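PDB 4QYR: AT-less polyketide synthase from Streptomyces platensis subsp. rosaceus, which probably catalyses decarboxylative carbon-carbon bond formation during polyketide chain extension, this part being the third ketosynthase domain of an isomigrastatin synthase module protein. Local coordinates for residues Ala286-Ala291 and Ser323-Leu328; Trp259-Gly264 and Ala436-Pro441. All blocks are in the same frame, centred on the assembly; numbering follows the deposited sequence.

Interaction 1: Ala286-Ala291 and Ser323-Leu328; sequences ALIQDA and SAYRAL
Q289 and A324 mark the closest backbone pairing of two helix segments, 286-291 and 323-328, whose axes approach to 8.8 Å and cross at -44°; the CA atoms of Q289 and A324 are 5.9 Å apart. That spacing suits an alanine on the facing side of the second helix, since a single methyl lets the other helix come near. I288 meets this methyl from one side: its CG2 lies 4.0 Å from A324 CB. The same branch, anti to the backbone N (chi1 of -67° puts CG1 beside it), reaches Y325, whose CE1 is 4.0 Å from I288 CG2; the two side chains cross at about a right angle, and the approach to the ring is oblique. Branching at CB puts this methyl close to the backbone, beside A324. Q289 runs extended beyond CG across the second helix, its CG 3.9 Å from A324 CB, and Q289 NE2 is 3.4 Å from A327 CB. Stem and amide end thus share the contact, the amide lying by the A327 methyl without a hydrogen bond to this segment. L328 CD2 reaches Q289 CB at 4.4 Å. Y325 and L328 also pack on P297, in the loop after helix 281-291. I288 touches H431 of strand 428-435, while L287 rests on that strand and on N268 of strand 260-269, so helix 281-291 lies against the sheet, with helix 313-331 packed on it.

Interaction 2: Trp259-Gly264 and Ala436-Pro441; sequences WGVVRG and APPVPP
With chi1 at 175°, V261 holds CG1 anti to its backbone N and turns CG2 to the N side, where this methyl meets the ring of P438; V261 CG2 lies 4.2 Å from P438 CD, the two side chains crossing at about a right angle. Next to it, the ring of P437 lies against the backbone carbonyl of W259, its CD 3.4 Å from W259 O and its CG 3.7 Å from the same oxygen. G260, with a fully extended backbone, brings its CA to 4.1 Å from P437 CD. These residues sit near the start of strand 260-269 and where strand 428-435 has just ended, neighbouring antiparallel strands of the central sheet in the thiolase-type ketosynthase fold. Backbone hydrogen bonds still join V261 to E435 and R263 to V433, with R263 and G264 forming a classic beta bulge opposite V433. Past A436, the prolines have no N-H to give, which suits a chain that leaves the sheet. The W259 side chain packs against I11 and A14 of strand 9-17 and L367 and L368 of helix 358-372, and its NE1 is hydrogen-bonded to N105. R263 makes a salt bridge with E435, and P438 packs on Q252 of helix 248-253.

Overall arrangement
Interaction 2 includes the start of strand 260-269 and the loop leaving strand 428-435; helix 281-291 of interaction 1 rests on the other ends of both strands. The centre of interaction 2 lies about 17 Å from the centre of the chain, that of interaction 1 about 27 Å, and the two centres are 23 Å apart. Helix 281-291 follows strand 260-269 in the chain, and interaction 1 is nested in the loop that interaction 2 closes. Both are partly buried and held by van der Waals contact rather than hydrogen bonds between the segments, yet the helices meet mainly through side chains, whereas the strand and loop meet largely through proline rings against backbone.

Interaction 1: Ala286-Ala291 and Ser323-Leu328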
loop_
_atom_site.group_PDB
_atom_site.type_symbol
_atom_site.label_atom_id
_atom_site.label_comp_id
_atom_site.label_asym_id
_atom_site.label_seq_id
_atom_site.Cartn_x
_atom_site.Cartn_y
_atom_site.Cartn_z
ATOM N N ALA A 286 15.438 -9.836 -13.249
ATOM C CA ALA A 286 16.031 -8.606 -12.728
ATOM C C ALA A 286 15.744 -8.465 -11.250
ATOM O O ALA A 286 16.582 -8.000 -10.486
ATOM C CB ALA A 286 15.513 -7.430 -13.475
ATOM N N LEU A 287 14.543 -8.896 -10.876
ATOM C CA LEU A 287 14.063 -8.932 -9.505
ATOM C C LEU A 287 14.942 -9.765 -8.613
ATOM O O LEU A 287 15.431 -9.299 -7.598
ATOM C CB LEU A 287 12.647 -9.503 -9.459
ATOM C CG LEU A 287 12.036 -9.765 -8.087
ATOM C CD1 LEU A 287 11.485 -8.466 -7.536
ATOM C CD2 LEU A 287 10.944 -10.786 -8.165
ATOM N N ILE A 288 15.113 -11.024 -8.993
ATOM C CA ILE A 288 15.893 -11.971 -8.213
ATOM C C ILE A 288 17.320 -11.498 -8.026
ATOM O O ILE A 288 17.810 -11.485 -6.893
ATOM C CB ILE A 288 15.878 -13.348 -8.865
ATOM C CG1 ILE A 288 14.461 -13.900 -8.781
ATOM C CG2 ILE A 288 16.840 -14.288 -8.162
ATOM C CD1 ILE A 288 14.169 -14.904 -9.815
ATOM N N GLN A 289 17.966 -11.079 -9.114
ATOM C CA GLN A 289 19.327 -10.560 -9.029
ATOM C C GLN A 289 19.427 -9.403 -8.065
ATOM O O GLN A 289 20.419 -9.256 -7.350
ATOM C CB GLN A 289 19.815 -10.118 -10.392
ATOM C CG GLN A 289 19.611 -11.179 -11.417
ATOM C CD GLN A 289 20.350 -10.895 -12.681
ATOM O OE1 GLN A 289 21.260 -10.063 -12.709
ATOM N NE2 GLN A 289 19.973 -11.585 -13.750
ATOM N N ASP A 290 18.390 -8.581 -8.063
ATOM C CA ASP A 290 18.301 -7.463 -7.150
ATOM C C ASP A 290 18.284 -7.967 -5.691
ATOM O O ASP A 290 19.014 -7.465 -4.843
ATOM C CB ASP A 290 17.059 -6.642 -7.493
ATOM C CG ASP A 290 16.962 -5.359 -6.712
ATOM O OD1 ASP A 290 17.979 -4.977 -6.105
ATOM O OD2 ASP A 290 15.871 -4.730 -6.707
ATOM N N ALA A 291 17.476 -8.984 -5.405
ATOM C CA ALA A 291 17.307 -9.431 -4.031
ATOM C C ALA A 291 18.490 -10.251 -3.604
ATOM O O ALA A 291 18.830 -10.315 -2.415
ATOM C CB ALA A 291 16.043 -10.235 -3.874
ATOM N N SER A 323 18.269 -18.164 -15.432
ATOM C CA SER A 323 18.932 -17.041 -16.071
ATOM C C SER A 323 19.566 -16.106 -15.042
ATOM O O SER A 323 20.661 -15.591 -15.242
ATOM C CB SER A 323 17.926 -16.293 -16.938
ATOM O OG SER A 323 18.460 -15.076 -17.401
ATOM N N ALA A 324 18.876 -15.922 -13.926
ATOM C CA ALA A 324 19.330 -15.054 -12.845
ATOM C C ALA A 324 20.507 -15.614 -12.049
ATOM O O ALA A 324 21.482 -14.911 -11.809
ATOM C CB ALA A 324 18.182 -14.770 -11.910
ATOM N N TYR A 325 20.410 -16.864 -11.609
ATOM C CA TYR A 325 21.499 -17.447 -10.836
ATOM C C TYR A 325 22.714 -17.546 -11.721
ATOM O O TYR A 325 23.844 -17.431 -11.247
ATOM C CB TYR A 325 21.134 -18.822 -10.274
ATOM C CG TYR A 325 20.312 -18.768 -9.002
ATOM C CD1 TYR A 325 19.826 -17.564 -8.519
ATOM C CD2 TYR A 325 20.031 -19.917 -8.281
ATOM C CE1 TYR A 325 19.067 -17.501 -7.358
ATOM C CE2 TYR A 325 19.284 -19.870 -7.116
ATOM C CZ TYR A 325 18.798 -18.653 -6.657
ATOM O OH TYR A 325 18.043 -18.592 -5.500
ATOM N N ARG A 326 22.471 -17.744 -13.013
ATOM C CA ARG A 326 23.545 -17.895 -13.984
ATOM C C ARG A 326 24.266 -16.564 -14.108
ATOM O O ARG A 326 25.489 -16.501 -14.080
ATOM C CB ARG A 326 22.992 -18.367 -15.333
ATOM C CG ARG A 326 24.051 -18.755 -16.347
ATOM C CD ARG A 326 23.462 -19.519 -17.530
ATOM N NE ARG A 326 22.466 -18.733 -18.255
ATOM C CZ ARG A 326 21.247 -19.170 -18.570
ATOM N NH1 ARG A 326 20.870 -20.394 -18.227
ATOM N NH2 ARG A 326 20.401 -18.381 -19.225
ATOM N N ALA A 327 23.488 -15.495 -14.207
ATOM C CA ALA A 327 24.036 -14.148 -14.262
ATOM C C ALA A 327 24.820 -13.833 -13.003
ATOM O O ALA A 327 25.844 -13.146 -13.046
ATOM C CB ALA A 327 22.928 -13.137 -14.449
ATOM N N LEU A 328 24.321 -14.335 -11.880
ATOM C CA LEU A 328 24.935 -14.059 -10.596
ATOM C C LEU A 328 26.285 -14.721 -10.497
ATOM O O LEU A 328 27.273 -14.046 -10.232
ATOM C CB LEU A 328 24.035 -14.514 -9.464
ATOM C CG LEU A 328 22.901 -13.534 -9.169
ATOM C CD1 LEU A 328 22.115 -13.997 -7.968
ATOM C CD2 LEU A 328 23.458 -12.143 -8.932
#

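Interaction 2: Trp259-Gly264 and Ala436-Pro441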
loop_
_atom_site.group_PDB
_atom_site.type_symbol
_atom_site.label_atom_id
_atom_site.label_comp_id
_atom_site.label_asym_id
_atom_site.label_seq_id
_atom_site.Cartn_x
_atom_site.Cartn_y
_atom_site.Cartn_z
ATOM N N TRP A 259 12.613 -17.577 13.922
ATOM C CA TRP A 259 12.173 -18.528 12.921
ATOM C C TRP A 259 13.144 -18.559 11.760
ATOM O O TRP A 259 13.403 -19.613 11.167
ATOM C CB TRP A 259 10.800 -18.164 12.400
ATOM C CG TRP A 259 9.693 -18.513 13.289
ATOM C CD1 TRP A 259 9.272 -17.825 14.380
ATOM C CD2 TRP A 259 8.811 -19.622 13.149
ATOM N NE1 TRP A 259 8.192 -18.450 14.948
ATOM C CE2 TRP A 259 7.888 -19.558 14.208
ATOM C CE3 TRP A 259 8.720 -20.670 12.235
ATOM C CZ2 TRP A 259 6.891 -20.497 14.386
ATOM C CZ3 TRP A 259 7.730 -21.613 12.414
ATOM C CH2 TRP A 259 6.824 -21.518 13.478
ATOM N N GLY A 260 13.666 -17.384 11.433
ATOM C CA GLY A 260 14.555 -17.221 10.306
ATOM C C GLY A 260 15.004 -15.784 10.159
ATOM O O GLY A 260 14.516 -14.879 10.835
ATOM N N VAL A 261 15.945 -15.576 9.259
ATOM C CA VAL A 261 16.463 -14.259 8.985
ATOM C C VAL A 261 16.154 -13.899 7.540
ATOM O O VAL A 261 16.266 -14.748 6.655
ATOM C CB VAL A 261 17.974 -14.213 9.227
ATOM C CG1 VAL A 261 18.556 -12.877 8.818
ATOM C CG2 VAL A 261 18.268 -14.501 10.672
ATOM N N VAL A 262 15.749 -12.653 7.298
ATOM C CA VAL A 262 15.616 -12.159 5.935
ATOM C C VAL A 262 16.910 -11.522 5.460
ATOM O O VAL A 262 17.256 -10.424 5.905
ATOM C CB VAL A 262 14.515 -11.138 5.832
ATOM C CG1 VAL A 262 14.361 -10.681 4.382
ATOM C CG2 VAL A 262 13.243 -11.718 6.393
ATOM N N ARG A 263 17.624 -12.209 4.571
ATOM C CA ARG A 263 18.935 -11.745 4.106
ATOM C C ARG A 263 18.823 -10.749 2.962
ATOM O O ARG A 263 19.581 -9.792 2.889
ATOM C CB ARG A 263 19.806 -12.927 3.669
ATOM C CG ARG A 263 20.534 -13.634 4.806
ATOM C CD ARG A 263 21.512 -12.717 5.537
ATOM N NE ARG A 263 21.901 -13.284 6.828
ATOM C CZ ARG A 263 22.454 -12.581 7.809
ATOM N NH1 ARG A 263 22.772 -13.164 8.964
ATOM N NH2 ARG A 263 22.675 -11.279 7.638
ATOM N N GLY A 264 17.871 -10.985 2.071
ATOM C CA GLY A 264 17.623 -10.080 0.971
ATOM C C GLY A 264 16.170 -10.050 0.562
ATOM O O GLY A 264 15.383 -10.931 0.914
ATOM N N ALA A 436 18.502 -19.580 7.660
ATOM C CA ALA A 436 18.152 -20.278 8.893
ATOM C C ALA A 436 18.563 -19.489 10.135
ATOM O O ALA A 436 19.555 -18.761 10.118
ATOM C CB ALA A 436 18.788 -21.646 8.911
ATOM N N PRO A 437 17.804 -19.637 11.228
ATOM C CA PRO A 437 18.149 -18.881 12.429
ATOM C C PRO A 437 19.478 -19.317 12.993
ATOM O O PRO A 437 19.857 -20.486 12.858
ATOM C CB PRO A 437 17.001 -19.197 13.389
ATOM C CG PRO A 437 16.480 -20.483 12.938
ATOM C CD PRO A 437 16.646 -20.518 11.453
ATOM N N PRO A 438 20.200 -18.365 13.605
ATOM C CA PRO A 438 21.457 -18.662 14.297
ATOM C C PRO A 438 21.200 -19.628 15.437
ATOM O O PRO A 438 20.091 -19.671 16.017
ATOM C CB PRO A 438 21.914 -17.308 14.852
ATOM C CG PRO A 438 21.119 -16.277 14.112
ATOM C CD PRO A 438 19.839 -16.939 13.693
ATOM N N VAL A 439 22.220 -20.425 15.715
ATOM C CA VAL A 439 22.232 -21.323 16.842
ATOM C C VAL A 439 22.261 -20.542 18.138
ATOM O O VAL A 439 23.196 -19.785 18.378
ATOM C CB VAL A 439 23.447 -22.236 16.793
ATOM C CG1 VAL A 439 23.356 -23.259 17.910
ATOM C CG2 VAL A 439 23.559 -22.907 15.440
ATOM N N PRO A 440 21.235 -20.726 18.981
ATOM C CA PRO A 440 21.223 -20.052 20.279
ATOM C C PRO A 440 22.328 -20.615 21.152
ATOM O O PRO A 440 22.470 -21.837 21.216
ATOM C CB PRO A 440 19.837 -20.388 20.854
ATOM C CG PRO A 440 19.036 -20.923 19.694
ATOM C CD PRO A 440 20.040 -21.560 18.782
ATOM N N PRO A 441 23.106 -19.744 21.807
ATOM C CA PRO A 441 24.232 -20.161 22.658
ATOM C C PRO A 441 23.810 -21.016 23.868
ATOM O O PRO A 441 22.609 -21.197 24.118
ATOM C CB PRO A 441 24.832 -18.826 23.113
ATOM C CG PRO A 441 23.684 -17.855 23.015
ATOM C CD PRO A 441 22.903 -18.287 21.824
#